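Local coordinates for hypothetical protein (Nostoc punctiforme, PDB 2O62) that is of unknown function but belongs to the DUF3598 family, with calycin-like beta halves, the second related to an ATP synthase biogenesis factor domain, at residues 17-22 and 122-127; 90-95 and 231-236; 107-112 and 221-226; 133-138 and 237-242; 164-169 and 265-270. All blocks are in the same frame, centred on the assembly; numbering follows the deposited sequence. Where two conformers were deposited one is given.

Contact 1: residues 17-22 and 122-127; sequences EGSFSN and LIREHL. With GOL (glycerol), chain H.
His126 turns CG into the crowded position between its own N and C (chi1 60°), and with chi2 at -84° the imidazole has Glu17 CB over its face, 4.2 Å from the ring centre; Phe20 (chi1 -76°) lies beside Ile123 on the other face of the sheet. At the ring edge His126 NE2 makes a nearly straight bond, 2.9 Å long, to O1 of a glycerol, probably from the crystallisation liquor, which also donates through O3 to Glu17 OE1. An alanine in place of His126 would probably uncover Glu17 CB and leave this glycerol hydroxyl without its ring partner. Ile123, a branched residue suited to a strand, presses CD1 on one face of Phe20, 3.6 Å from CE2. Arg124 bends at chi3 and offers NH2 to Ser21 OG at 3.0 Å, within the guanidinium plane; a water accepts from Arg124 NE and donates to Ser19 OG. The hydroxyls of Ser19 and Ser21 both also bond Asp32, and Arg124 NH1 pairs with Glu134. Gly18 has a backbone shape that would jam any CB against the preceding carbonyl and Arg124 O. The antiparallel pairing is firm at both ends, with His126 N to Glu17 O and Leu122 N to Ser21 O each 2.8 Å, and weak between Ser19 and Arg124. In the nine-stranded sheet strand 29-42 lies beyond 17-22 and strand 103-111 beyond 122-127.

Contact 2: residues 90-95 and 231-236; sequences SEFGGE and QPLFLE
Phe92 and Leu235 bury the most surface here, with Leu233 next, and they join two beta sheets packed face to face: the start of strand 93-100 of the N-terminal sheet, with Phe92 just before it, over strand 233-242 of the C-terminal barrel. The short strands run 39° apart with axes 8.0 Å from each other, a spacing bridged by side chains with no hydrogen bond between the segments. Phe92 puts CG anti to its backbone N (chi1 -170°) and reaches down between the two leucines, sliding past each in the opposite direction. Its tip, CZ, lies 3.9 Å from Leu233 CB and equally 3.9 Å from Leu235 CB; Leu233 CD1 stands over one ring face toward the rim. A long flat ring suits this wedge, and on its own side it also meets the ring of Phe111. Gly93 and Gly94 have backbone angles at which a CB would strike the preceding carbonyl, and their bare chain accepts a leucine methyl closely: Leu235 CD2 lies 3.6 Å from Gly94 C.

Contact 3: residues 107-112 and 221-226; sequences LVQLFD and ATSPLK
Ala221, on strand 219-224, sets its methyl against Leu107, CB to CD2 at 3.9 Å. So small a residue fits because the same CB also has the amide nitrogen of Gln109 beside it. Thr222 turns its side chain from the contact and contributes its backbone instead: its O receives a weak but fairly straight hydrogen bond from Gln109 NE2 at 3.3 Å. Ser223 points the other way, toward strand 103-111, and its OG donates to Gln109 OE1 at 2.6 Å, approaching from above the amide plane, 42° out of it. In the glutamine, extended beyond CG, the amide oxygen thus takes the short serine bond and the nitrogen a weak one to a carbonyl, consistent with this orientation of the amide. These strands belong to different sheets: the N-terminal sheet and the C-terminal barrel stack face to face, their strands 21° apart and 9.0 Å between axes, and Gln109 adds a polar link between apolar contacts of Leu107 and Phe111. Beyond it Ser223 CB comes 3.9 Å from Phe111 CZ. Pro224, with no N-H to offer, presents its ring instead, and CD lies 3.8 Å from the same CZ, the two side chains crossing at about a right angle. Phe111 reaches them with the tip of its ring, which also meets Phe92, and Pro224 O lies near the ring plane at its edge.

Contact 4: residues 133-138 and 237-242; sequences AERPLL and AGWLIQ
From Arg135 to Leu138 the irregular linker runs 119° from the direction of Trp239 to Gln242, with Arg135 CA passing 7.3 Å from Ile241 CA. Arg135 turns at chi2 (66°) to place CD, and its guanidinium then grips a single backbone oxygen side-on: NE lies 2.7 Å and NH2 3.0 Å from Ile241 O, which is almost exactly in the guanidinium plane. The remaining arm is used too, as NH1 donates to Ala133 O at 3.0 Å and braces the group against its own segment. The carbonyl belongs to a classic beta bulge, in which Ile241 and Gln242 both face Leu245 across the pairing with strand 245-253. Arginine suits this place because its NE-H and one N-H of NH2 point to the same side and can converge on one oxygen, and its CG sits 3.6 Å from Leu240 O. Farther along the linker, Leu138 meets Leu240 at about a right angle, CD1 to CD2 at 3.8 Å, a small apolar patch.

Contact 5: residues 164-169 and 265-270; sequences YSTTLK and VTEERV
A weakly polar contact between side chains links Thr166 and Leu168 with Val265 and Glu267, in the interior of the C-terminal ten-stranded antiparallel barrel. With strand 145-155 between them where the barrel closes, strands 162-172 and 259-269 share no backbone bonds; their axes come within 8.1 Å at 48°. Thr166 and Glu267, whose CA atoms are nearest across the pair, point toward each other. Thr166 sets OG1 between its N and carbonyl carbon (chi1 65°), and this hydroxyl makes a weak hydrogen bond to Glu267 OE2 at 3.4 Å, the side chains crossing at about a right angle. The same OG1 lies 3.7 Å from Val265 CG1, while Thr166 CG2 rests 3.9 Å from that methyl; threonine suits the spot by offering both a hydroxyl and a methyl. Leu168 packs against the carboxylate as well, with CB 3.7 Å from Glu267 OE2 and CD2 3.6 Å from OE1. The firmer partner of the acid is Arg248 of strand 245-253, whose NH2 forms a salt bridge with OE2. An alanine in place of Glu267 would probably leave Arg248 NH2 without this carboxylate, with Glu236 still paired to its NH1, and Thr166 OG1 without this acceptor. A buried acid so placed implies a partly polar barrel interior, its charge probably balanced mainly by the arginine and only lightly by the threonine.

How the contacts relate
Contacts 2 and 3, with centres only 7 Å apart, form one seam between the two sheets: strands 93-100 and 103-111, neighbours in the nine-stranded sheet, face 219-224 and 233-242, neighbours in the barrel, and along the chain contact 3 falls within the span of contact 2. Contact 1 pairs two strands in the middle of the N-terminal sheet about 19 Å from contact 3 and touches it through leucines. Contact 4 follows contact 1 in sequence, their centres 13 Å apart, and a salt bridge from Arg124 to Glu134 joins them. Strand 233-242 serves both contacts 2 and 4, at opposite sides of the chain's centre. Contact 5, inside the barrel, touches none of the others. Two sheets are thus bound into one body.

Contact 1: residues 17-22 and 122-127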
# COMPACT_ATOMS: atom_id res chain seq x y z
N GLU A 17 -3.67 16.18 -7.94
CA GLU A 17 -2.90 16.28 -9.16
C GLU A 17 -1.63 15.45 -9.05
O GLU A 17 -1.08 15.29 -7.98
CB GLU A 17 -2.52 17.72 -9.40
CG GLU A 17 -3.72 18.63 -9.58
CD GLU A 17 -3.34 19.88 -10.31
OE1 GLU A 17 -2.73 20.75 -9.65
OE2 GLU A 17 -3.64 19.98 -11.53
N GLY A 18 -1.18 14.90 -10.16
CA GLY A 18 0.07 14.19 -10.15
C GLY A 18 0.24 13.33 -11.37
O GLY A 18 0.14 13.82 -12.48
N SER A 19 0.52 12.06 -11.14
CA SER A 19 0.56 11.08 -12.23
C SER A 19 0.23 9.68 -11.83
O SER A 19 0.28 9.35 -10.64
CB SER A 19 1.95 11.06 -12.87
OG SER A 19 2.92 10.53 -12.01
N PHE A 20 -0.03 8.87 -12.85
CA PHE A 20 -0.14 7.42 -12.74
C PHE A 20 1.04 6.83 -13.46
O PHE A 20 1.19 7.05 -14.65
CB PHE A 20 -1.39 6.92 -13.47
CG PHE A 20 -2.70 7.17 -12.73
CD1 PHE A 20 -3.06 8.43 -12.30
CD2 PHE A 20 -3.64 6.16 -12.57
CE1 PHE A 20 -4.26 8.67 -11.65
CE2 PHE A 20 -4.87 6.41 -11.93
CZ PHE A 20 -5.17 7.64 -11.49
N SER A 21 1.87 6.07 -12.74
CA SER A 21 3.16 5.56 -13.25
C SER A 21 3.22 4.05 -13.16
O SER A 21 3.05 3.50 -12.08
CB SER A 21 4.31 6.14 -12.43
OG SER A 21 4.21 7.54 -12.39
N ASN A 22 3.41 3.39 -14.30
CA ASN A 22 3.59 1.94 -14.36
C ASN A 22 5.05 1.58 -14.31
O ASN A 22 5.82 2.04 -15.12
CB ASN A 22 3.05 1.38 -15.66
CG ASN A 22 1.59 1.65 -15.82
OD1 ASN A 22 0.86 1.78 -14.84
ND2 ASN A 22 1.14 1.75 -17.06
N LEU A 122 2.19 3.27 -9.45
CA LEU A 122 2.46 4.20 -8.38
C LEU A 122 1.80 5.50 -8.72
O LEU A 122 2.09 6.06 -9.75
CB LEU A 122 3.95 4.38 -8.20
CG LEU A 122 4.39 5.05 -6.90
CD1 LEU A 122 4.15 4.11 -5.72
CD2 LEU A 122 5.87 5.36 -7.06
N ILE A 123 0.85 5.91 -7.89
CA ILE A 123 0.10 7.10 -8.13
C ILE A 123 0.51 8.10 -7.04
O ILE A 123 0.15 7.95 -5.86
CB ILE A 123 -1.39 6.82 -8.10
CG1 ILE A 123 -1.75 5.72 -9.13
CG2 ILE A 123 -2.17 8.10 -8.35
CD1 ILE A 123 -3.21 5.16 -8.99
N ARG A 124 1.24 9.13 -7.45
CA ARG A 124 1.76 10.16 -6.54
C ARG A 124 0.99 11.44 -6.76
O ARG A 124 1.14 12.06 -7.79
CB ARG A 124 3.25 10.42 -6.79
CG ARG A 124 4.12 9.22 -6.48
CD ARG A 124 5.48 9.34 -7.11
NE ARG A 124 5.44 8.98 -8.52
CZ ARG A 124 6.50 9.01 -9.34
NH1 ARG A 124 7.67 9.38 -8.90
NH2 ARG A 124 6.36 8.62 -10.58
N GLU A 125 0.23 11.84 -5.75
CA GLU A 125 -0.73 12.92 -5.87
C GLU A 125 -0.51 13.96 -4.80
O GLU A 125 -0.22 13.63 -3.66
CB GLU A 125 -2.15 12.38 -5.76
CG GLU A 125 -2.58 11.57 -6.99
CD GLU A 125 -3.82 10.75 -6.74
OE1 GLU A 125 -4.02 10.28 -5.61
OE2 GLU A 125 -4.61 10.56 -7.69
N HIS A 126 -0.68 15.21 -5.19
CA HIS A 126 -0.62 16.36 -4.29
C HIS A 126 -1.86 17.20 -4.54
O HIS A 126 -2.42 17.30 -5.67
CB HIS A 126 0.67 17.17 -4.49
CG HIS A 126 0.81 17.73 -5.86
ND1 HIS A 126 1.33 17.00 -6.92
CD2 HIS A 126 0.43 18.93 -6.38
CE1 HIS A 126 1.30 17.75 -8.01
NE2 HIS A 126 0.74 18.91 -7.72
N LEU A 127 -2.35 17.80 -3.49
CA LEU A 127 -3.48 18.70 -3.60
C LEU A 127 -3.12 19.85 -4.54
O LEU A 127 -2.04 20.47 -4.41
CB LEU A 127 -3.86 19.26 -2.24
CG LEU A 127 -4.64 18.30 -1.38
CD1 LEU A 127 -4.82 19.01 -0.06
CD2 LEU A 127 -6.02 17.93 -2.05
C1 GOL H . 1.45 21.56 -9.38
O1 GOL H . 0.23 20.94 -9.79
C2 GOL H . 1.31 22.66 -8.32
O2 GOL H . 2.42 22.72 -7.46
C3 GOL H . 0.10 22.41 -7.46
O3 GOL H . -1.03 22.39 -8.30
O HOH W 1 2.95 8.75 -9.92

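Contact 2: residues 90-95 and 231-236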
# COMPACT_ATOMS: atom_id res chain seq x y z
N SER A 90 -9.31 -15.11 -10.98
CA SER A 90 -9.18 -13.87 -10.25
C SER A 90 -7.78 -13.77 -9.77
O SER A 90 -7.46 -14.37 -8.75
CB SER A 90 -10.08 -13.83 -9.03
OG SER A 90 -11.45 -13.72 -9.40
N GLU A 91 -6.94 -13.00 -10.47
CA GLU A 91 -5.55 -12.79 -10.09
C GLU A 91 -5.40 -12.04 -8.78
O GLU A 91 -6.24 -11.26 -8.38
CB GLU A 91 -4.79 -12.01 -11.17
CG GLU A 91 -4.61 -12.78 -12.48
CD GLU A 91 -4.19 -11.91 -13.67
OE1 GLU A 91 -4.34 -10.66 -13.65
OE2 GLU A 91 -3.74 -12.52 -14.66
N PHE A 92 -4.26 -12.23 -8.12
CA PHE A 92 -3.92 -11.47 -6.93
C PHE A 92 -3.48 -10.05 -7.35
O PHE A 92 -3.07 -9.79 -8.48
CB PHE A 92 -2.81 -12.17 -6.17
CG PHE A 92 -2.54 -11.59 -4.79
CD1 PHE A 92 -3.57 -11.43 -3.88
CD2 PHE A 92 -1.25 -11.30 -4.41
CE1 PHE A 92 -3.32 -10.95 -2.63
CE2 PHE A 92 -0.97 -10.84 -3.16
CZ PHE A 92 -2.01 -10.65 -2.27
N GLY A 93 -3.61 -9.13 -6.42
CA GLY A 93 -3.32 -7.73 -6.65
C GLY A 93 -4.18 -6.84 -5.78
O GLY A 93 -4.86 -7.33 -4.88
N GLY A 94 -4.15 -5.54 -6.04
CA GLY A 94 -5.00 -4.61 -5.31
C GLY A 94 -4.20 -3.34 -5.04
O GLY A 94 -3.04 -3.22 -5.42
N GLU A 95 -4.82 -2.39 -4.34
CA GLU A 95 -4.27 -1.06 -4.15
C GLU A 95 -4.15 -0.74 -2.66
O GLU A 95 -5.09 -0.98 -1.90
CB GLU A 95 -5.20 -0.04 -4.78
CG GLU A 95 -4.80 1.41 -4.57
CD GLU A 95 -5.80 2.40 -5.15
OE1 GLU A 95 -6.85 1.96 -5.67
OE2 GLU A 95 -5.56 3.60 -5.08
N GLN A 231 -2.83 -21.05 0.68
CA GLN A 231 -1.98 -20.28 1.59
C GLN A 231 -2.59 -18.90 1.79
O GLN A 231 -3.20 -18.31 0.86
CB GLN A 231 -0.56 -20.18 1.03
CG GLN A 231 0.11 -21.50 0.74
CD GLN A 231 0.52 -22.25 2.02
OE1 GLN A 231 0.63 -21.63 3.08
NE2 GLN A 231 0.73 -23.59 1.92
N PRO A 232 -2.43 -18.33 3.00
CA PRO A 232 -2.89 -16.95 3.18
C PRO A 232 -1.97 -16.01 2.40
O PRO A 232 -0.81 -16.38 2.11
CB PRO A 232 -2.77 -16.73 4.68
CG PRO A 232 -1.70 -17.66 5.09
CD PRO A 232 -1.80 -18.88 4.22
N LEU A 233 -2.52 -14.86 2.01
CA LEU A 233 -1.85 -13.89 1.17
C LEU A 233 -1.96 -12.51 1.78
O LEU A 233 -2.97 -12.14 2.39
CB LEU A 233 -2.48 -13.89 -0.21
CG LEU A 233 -2.31 -15.17 -1.02
CD1 LEU A 233 -3.28 -15.24 -2.19
CD2 LEU A 233 -0.89 -15.25 -1.53
N PHE A 234 -0.90 -11.74 1.57
CA PHE A 234 -0.74 -10.41 2.17
C PHE A 234 -0.18 -9.49 1.07
O PHE A 234 0.87 -9.77 0.51
CB PHE A 234 0.21 -10.47 3.36
CG PHE A 234 -0.21 -11.49 4.41
CD1 PHE A 234 -1.06 -11.12 5.44
CD2 PHE A 234 0.27 -12.80 4.38
CE1 PHE A 234 -1.47 -12.04 6.39
CE2 PHE A 234 -0.15 -13.73 5.33
CZ PHE A 234 -1.01 -13.35 6.34
N LEU A 235 -0.93 -8.46 0.73
CA LEU A 235 -0.48 -7.42 -0.19
C LEU A 235 0.00 -6.26 0.69
O LEU A 235 -0.74 -5.78 1.51
CB LEU A 235 -1.69 -6.99 -0.99
CG LEU A 235 -1.52 -6.06 -2.13
CD1 LEU A 235 -0.90 -6.83 -3.26
CD2 LEU A 235 -2.89 -5.47 -2.50
N GLU A 236 1.26 -5.85 0.54
CA GLU A 236 1.86 -4.85 1.44
C GLU A 236 2.58 -3.79 0.63
O GLU A 236 3.15 -4.04 -0.44
CB GLU A 236 2.83 -5.44 2.52
CG GLU A 236 3.44 -4.36 3.57
CD GLU A 236 4.21 -5.01 4.75
OE1 GLU A 236 4.54 -6.20 4.60
OE2 GLU A 236 4.47 -4.36 5.82

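Contact 3: residues 107-112 and 221-226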
# COMPACT_ATOMS: atom_id res chain seq x y z
N LEU A 107 -0.43 2.75 -4.25
CA LEU A 107 0.35 1.73 -4.91
C LEU A 107 -0.53 0.55 -5.29
O LEU A 107 -1.14 -0.07 -4.43
CB LEU A 107 1.53 1.29 -4.02
CG LEU A 107 2.68 0.48 -4.67
CD1 LEU A 107 3.99 0.77 -4.02
CD2 LEU A 107 2.42 -0.99 -4.54
N VAL A 108 -0.57 0.24 -6.58
CA VAL A 108 -1.23 -0.93 -7.10
C VAL A 108 -0.21 -2.03 -7.49
O VAL A 108 0.80 -1.77 -8.17
CB VAL A 108 -2.05 -0.58 -8.36
CG1 VAL A 108 -2.84 -1.74 -8.82
CG2 VAL A 108 -2.94 0.59 -8.09
N GLN A 109 -0.48 -3.24 -7.01
CA GLN A 109 0.23 -4.44 -7.40
C GLN A 109 -0.64 -5.32 -8.26
O GLN A 109 -1.84 -5.48 -7.98
CB GLN A 109 0.69 -5.25 -6.18
CG GLN A 109 1.61 -4.50 -5.21
CD GLN A 109 2.32 -5.40 -4.21
OE1 GLN A 109 2.74 -6.52 -4.54
NE2 GLN A 109 2.50 -4.88 -3.00
N LEU A 110 -0.02 -5.92 -9.27
CA LEU A 110 -0.70 -6.71 -10.28
C LEU A 110 0.08 -8.00 -10.48
O LEU A 110 1.28 -7.96 -10.74
CB LEU A 110 -0.79 -5.95 -11.60
CG LEU A 110 -1.51 -4.61 -11.55
CD1 LEU A 110 -1.33 -3.92 -12.87
CD2 LEU A 110 -3.01 -4.77 -11.24
N PHE A 111 -0.60 -9.13 -10.28
CA PHE A 111 -0.02 -10.46 -10.43
C PHE A 111 -0.60 -11.15 -11.64
O PHE A 111 -1.78 -10.95 -11.99
CB PHE A 111 -0.25 -11.32 -9.15
CG PHE A 111 0.51 -10.80 -7.94
CD1 PHE A 111 0.12 -9.63 -7.31
CD2 PHE A 111 1.65 -11.46 -7.47
CE1 PHE A 111 0.81 -9.12 -6.20
CE2 PHE A 111 2.34 -10.94 -6.37
CZ PHE A 111 1.91 -9.78 -5.75
N ASP A 112 0.21 -12.00 -12.23
CA ASP A 112 -0.18 -12.75 -13.41
C ASP A 112 -0.90 -14.05 -13.08
O ASP A 112 -1.23 -14.33 -11.93
CB ASP A 112 1.03 -12.95 -14.33
CG ASP A 112 2.07 -13.90 -13.80
OD1 ASP A 112 1.72 -14.76 -12.99
OD2 ASP A 112 3.24 -13.77 -14.22
N ALA A 221 7.13 -1.77 -2.13
CA ALA A 221 6.12 -2.79 -2.34
C ALA A 221 6.67 -4.14 -1.88
O ALA A 221 7.74 -4.55 -2.30
CB ALA A 221 5.77 -2.87 -3.79
N THR A 222 5.91 -4.86 -1.05
CA THR A 222 6.30 -6.21 -0.63
C THR A 222 5.30 -7.21 -1.24
O THR A 222 4.10 -7.07 -1.05
CB THR A 222 6.39 -6.31 0.93
OG1 THR A 222 7.39 -5.40 1.38
CG2 THR A 222 6.75 -7.71 1.39
N SER A 223 5.83 -8.16 -2.00
CA SER A 223 5.07 -9.06 -2.84
C SER A 223 5.41 -10.51 -2.53
O SER A 223 6.60 -10.85 -2.47
CB SER A 223 5.38 -8.86 -4.31
OG SER A 223 5.13 -7.50 -4.68
N PRO A 224 4.38 -11.38 -2.42
CA PRO A 224 4.63 -12.83 -2.39
C PRO A 224 5.53 -13.27 -3.56
O PRO A 224 5.38 -12.77 -4.65
CB PRO A 224 3.22 -13.43 -2.53
CG PRO A 224 2.28 -12.34 -2.12
CD PRO A 224 2.94 -11.06 -2.36
N LEU A 225 6.49 -14.16 -3.33
CA LEU A 225 7.27 -14.68 -4.45
C LEU A 225 6.38 -15.47 -5.43
O LEU A 225 6.65 -15.50 -6.62
CB LEU A 225 8.42 -15.56 -3.96
CG LEU A 225 9.49 -14.77 -3.18
CD1 LEU A 225 10.54 -15.71 -2.54
CD2 LEU A 225 10.15 -13.71 -4.08
N LYS A 226 5.37 -16.14 -4.90
CA LYS A 226 4.40 -16.85 -5.74
C LYS A 226 3.15 -17.00 -4.97
O LYS A 226 3.19 -17.48 -3.84
CB LYS A 226 4.86 -18.24 -6.16
CG LYS A 226 3.90 -18.91 -7.23
CD LYS A 226 4.44 -20.18 -7.84
CE LYS A 226 3.75 -20.57 -9.19
NZ LYS A 226 2.30 -20.72 -9.03

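Contact 4: residues 133-138 and 237-242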
# COMPACT_ATOMS: atom_id res chain seq x y z
N ALA A 133 6.07 17.94 -3.44
CA ALA A 133 6.54 17.34 -2.21
C ALA A 133 6.92 15.90 -2.47
O ALA A 133 6.53 14.99 -1.74
CB ALA A 133 5.47 17.43 -1.14
N GLU A 134 7.67 15.69 -3.54
CA GLU A 134 8.19 14.38 -3.84
C GLU A 134 9.28 13.94 -2.82
O GLU A 134 10.23 14.67 -2.53
CB GLU A 134 8.76 14.37 -5.25
CG GLU A 134 9.28 13.03 -5.73
CD GLU A 134 8.19 12.06 -6.18
OE1 GLU A 134 6.97 12.39 -6.14
OE2 GLU A 134 8.59 10.94 -6.57
N ARG A 135 9.10 12.76 -2.25
CA ARG A 135 10.14 12.20 -1.38
C ARG A 135 11.21 11.55 -2.26
O ARG A 135 10.93 11.19 -3.40
CB ARG A 135 9.58 11.15 -0.44
CG ARG A 135 8.91 11.69 0.83
CD ARG A 135 7.64 12.50 0.56
NE ARG A 135 7.10 12.92 1.86
CZ ARG A 135 6.17 13.85 2.06
NH1 ARG A 135 5.64 14.53 1.05
NH2 ARG A 135 5.80 14.11 3.30
N PRO A 136 12.43 11.36 -1.72
CA PRO A 136 13.53 10.68 -2.43
C PRO A 136 13.21 9.24 -2.83
O PRO A 136 12.45 8.58 -2.14
CB PRO A 136 14.61 10.61 -1.36
CG PRO A 136 14.35 11.81 -0.48
CD PRO A 136 12.86 11.87 -0.42
N LEU A 137 13.85 8.75 -3.89
CA LEU A 137 13.85 7.34 -4.18
C LEU A 137 14.25 6.58 -2.91
O LEU A 137 15.29 6.89 -2.32
CB LEU A 137 14.90 7.04 -5.25
CG LEU A 137 15.19 5.56 -5.51
CD1 LEU A 137 14.02 4.92 -6.21
CD2 LEU A 137 16.49 5.43 -6.36
N LEU A 138 13.49 5.57 -2.51
CA LEU A 138 13.82 4.82 -1.31
C LEU A 138 15.11 4.00 -1.46
O LEU A 138 15.29 3.33 -2.47
CB LEU A 138 12.67 3.89 -0.94
CG LEU A 138 12.71 3.17 0.40
CD1 LEU A 138 12.75 4.11 1.58
CD2 LEU A 138 11.52 2.26 0.49
N ALA A 237 2.48 -2.58 1.16
CA ALA A 237 3.21 -1.43 0.67
C ALA A 237 3.60 -0.60 1.89
O ALA A 237 3.02 -0.72 2.96
CB ALA A 237 2.31 -0.59 -0.26
N GLY A 238 4.52 0.29 1.66
CA GLY A 238 5.08 1.17 2.68
C GLY A 238 5.34 2.52 2.07
O GLY A 238 5.50 2.66 0.85
N TRP A 239 5.42 3.52 2.93
CA TRP A 239 5.75 4.86 2.51
C TRP A 239 6.55 5.54 3.59
O TRP A 239 6.01 5.74 4.68
CB TRP A 239 4.46 5.64 2.31
CG TRP A 239 4.59 6.96 1.66
CD1 TRP A 239 5.63 7.41 0.87
CD2 TRP A 239 3.65 8.02 1.70
NE1 TRP A 239 5.36 8.65 0.39
CE2 TRP A 239 4.15 9.05 0.88
CE3 TRP A 239 2.38 8.16 2.28
CZ2 TRP A 239 3.45 10.24 0.67
CZ3 TRP A 239 1.69 9.33 2.08
CH2 TRP A 239 2.22 10.36 1.27
N LEU A 240 7.80 5.89 3.28
CA LEU A 240 8.68 6.65 4.17
C LEU A 240 8.30 8.13 3.98
O LEU A 240 8.83 8.84 3.09
CB LEU A 240 10.14 6.40 3.83
CG LEU A 240 11.17 7.05 4.76
CD1 LEU A 240 11.10 6.40 6.15
CD2 LEU A 240 12.56 6.94 4.18
N ILE A 241 7.38 8.58 4.81
CA ILE A 241 6.78 9.90 4.68
C ILE A 241 7.75 11.03 5.03
O ILE A 241 7.73 12.08 4.40
CB ILE A 241 5.52 10.02 5.55
CG1 ILE A 241 4.48 8.97 5.14
CG2 ILE A 241 4.91 11.39 5.42
CD1 ILE A 241 3.36 8.78 6.12
N GLN A 242 8.55 10.80 6.08
CA GLN A 242 9.66 11.66 6.47
C GLN A 242 10.82 10.75 6.84
O GLN A 242 10.61 9.55 7.03
CB GLN A 242 9.29 12.50 7.72
CG GLN A 242 8.02 13.35 7.59
CD GLN A 242 8.11 14.45 6.51
OE1 GLN A 242 9.22 14.80 6.05
NE2 GLN A 242 6.96 15.00 6.10

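Contact 5: residues 164-169 and 265-270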
# COMPACT_ATOMS: atom_id res chain seq x y z
N TYR A 164 -2.44 -2.85 17.86
CA TYR A 164 -1.25 -3.62 18.18
C TYR A 164 -0.05 -2.71 18.25
O TYR A 164 -0.04 -1.68 17.59
CB TYR A 164 -1.01 -4.60 17.03
CG TYR A 164 -2.16 -5.52 16.77
CD1 TYR A 164 -2.29 -6.66 17.48
CD2 TYR A 164 -3.10 -5.24 15.79
CE1 TYR A 164 -3.34 -7.53 17.28
CE2 TYR A 164 -4.17 -6.10 15.56
CZ TYR A 164 -4.26 -7.27 16.31
OH TYR A 164 -5.28 -8.18 16.20
N SER A 165 0.97 -3.12 18.99
CA SER A 165 2.28 -2.50 18.99
C SER A 165 3.14 -3.12 17.90
O SER A 165 3.08 -4.34 17.65
CB SER A 165 2.98 -2.75 20.30
OG SER A 165 2.34 -2.05 21.34
N THR A 166 3.97 -2.30 17.27
CA THR A 166 4.88 -2.79 16.25
C THR A 166 6.29 -2.36 16.56
O THR A 166 6.50 -1.31 17.14
CB THR A 166 4.53 -2.27 14.88
OG1 THR A 166 4.70 -0.84 14.81
CG2 THR A 166 3.10 -2.61 14.55
N THR A 167 7.22 -3.21 16.13
CA THR A 167 8.65 -2.97 16.16
C THR A 167 9.19 -3.46 14.80
O THR A 167 8.80 -4.51 14.30
CB THR A 167 9.31 -3.76 17.32
OG1 THR A 167 8.82 -3.28 18.59
CG2 THR A 167 10.80 -3.59 17.31
N LEU A 168 10.12 -2.73 14.23
CA LEU A 168 10.82 -3.19 13.04
C LEU A 168 12.27 -2.84 13.21
O LEU A 168 12.61 -1.68 13.45
CB LEU A 168 10.21 -2.49 11.84
CG LEU A 168 10.81 -2.59 10.45
CD1 LEU A 168 10.99 -4.02 10.11
CD2 LEU A 168 9.78 -1.95 9.48
N LYS A 169 13.14 -3.84 13.15
CA LYS A 169 14.60 -3.64 13.22
C LYS A 169 15.18 -4.14 11.90
O LYS A 169 14.84 -5.23 11.45
CB LYS A 169 15.21 -4.43 14.39
CG LYS A 169 14.50 -4.20 15.72
CD LYS A 169 15.14 -4.88 16.91
CE LYS A 169 14.52 -4.36 18.24
NZ LYS A 169 15.21 -4.93 19.46
N VAL A 265 -0.01 0.47 9.75
CA VAL A 265 1.06 0.64 10.72
C VAL A 265 1.64 2.05 10.57
O VAL A 265 1.94 2.49 9.48
CB VAL A 265 2.17 -0.33 10.42
CG1 VAL A 265 3.27 -0.21 11.43
CG2 VAL A 265 1.61 -1.76 10.36
N THR A 266 1.78 2.76 11.68
CA THR A 266 2.53 4.02 11.67
C THR A 266 3.65 3.88 12.66
O THR A 266 3.39 3.59 13.82
CB THR A 266 1.64 5.19 12.07
OG1 THR A 266 0.45 5.17 11.28
CG2 THR A 266 2.37 6.50 11.85
N GLU A 267 4.89 4.11 12.22
CA GLU A 267 6.06 3.86 13.02
C GLU A 267 7.03 5.01 12.92
O GLU A 267 7.10 5.69 11.90
CB GLU A 267 6.81 2.64 12.50
CG GLU A 267 6.12 1.37 12.45
CD GLU A 267 6.90 0.28 11.66
OE1 GLU A 267 7.38 0.51 10.50
OE2 GLU A 267 6.98 -0.81 12.25
N GLU A 268 7.80 5.24 13.99
CA GLU A 268 8.80 6.26 13.98
C GLU A 268 10.17 5.67 14.24
O GLU A 268 10.30 4.62 14.88
CB GLU A 268 8.45 7.34 15.01
CG GLU A 268 8.42 6.86 16.42
CD GLU A 268 8.38 8.02 17.40
OE1 GLU A 268 7.62 8.98 17.14
OE2 GLU A 268 9.12 7.98 18.40
N ARG A 269 11.18 6.34 13.71
CA ARG A 269 12.56 5.90 13.81
C ARG A 269 13.04 6.14 15.24
O ARG A 269 12.79 7.19 15.80
CB ARG A 269 13.44 6.66 12.81
CG ARG A 269 14.88 6.22 12.76
CD ARG A 269 15.64 7.05 11.70
NE ARG A 269 15.65 8.49 12.00
CZ ARG A 269 16.23 9.42 11.24
NH1 ARG A 269 16.84 9.08 10.11
NH2 ARG A 269 16.17 10.71 11.57
N VAL A 270 13.76 5.16 15.80
CA VAL A 270 14.27 5.22 17.14
C VAL A 270 15.68 5.77 17.14
O VAL A 270 16.56 5.51 16.29
CB VAL A 270 14.32 3.81 17.79
CG1 VAL A 270 15.03 3.87 19.14
CG2 VAL A 270 12.95 3.23 17.97
OXT VAL A 270 15.98 6.53 18.06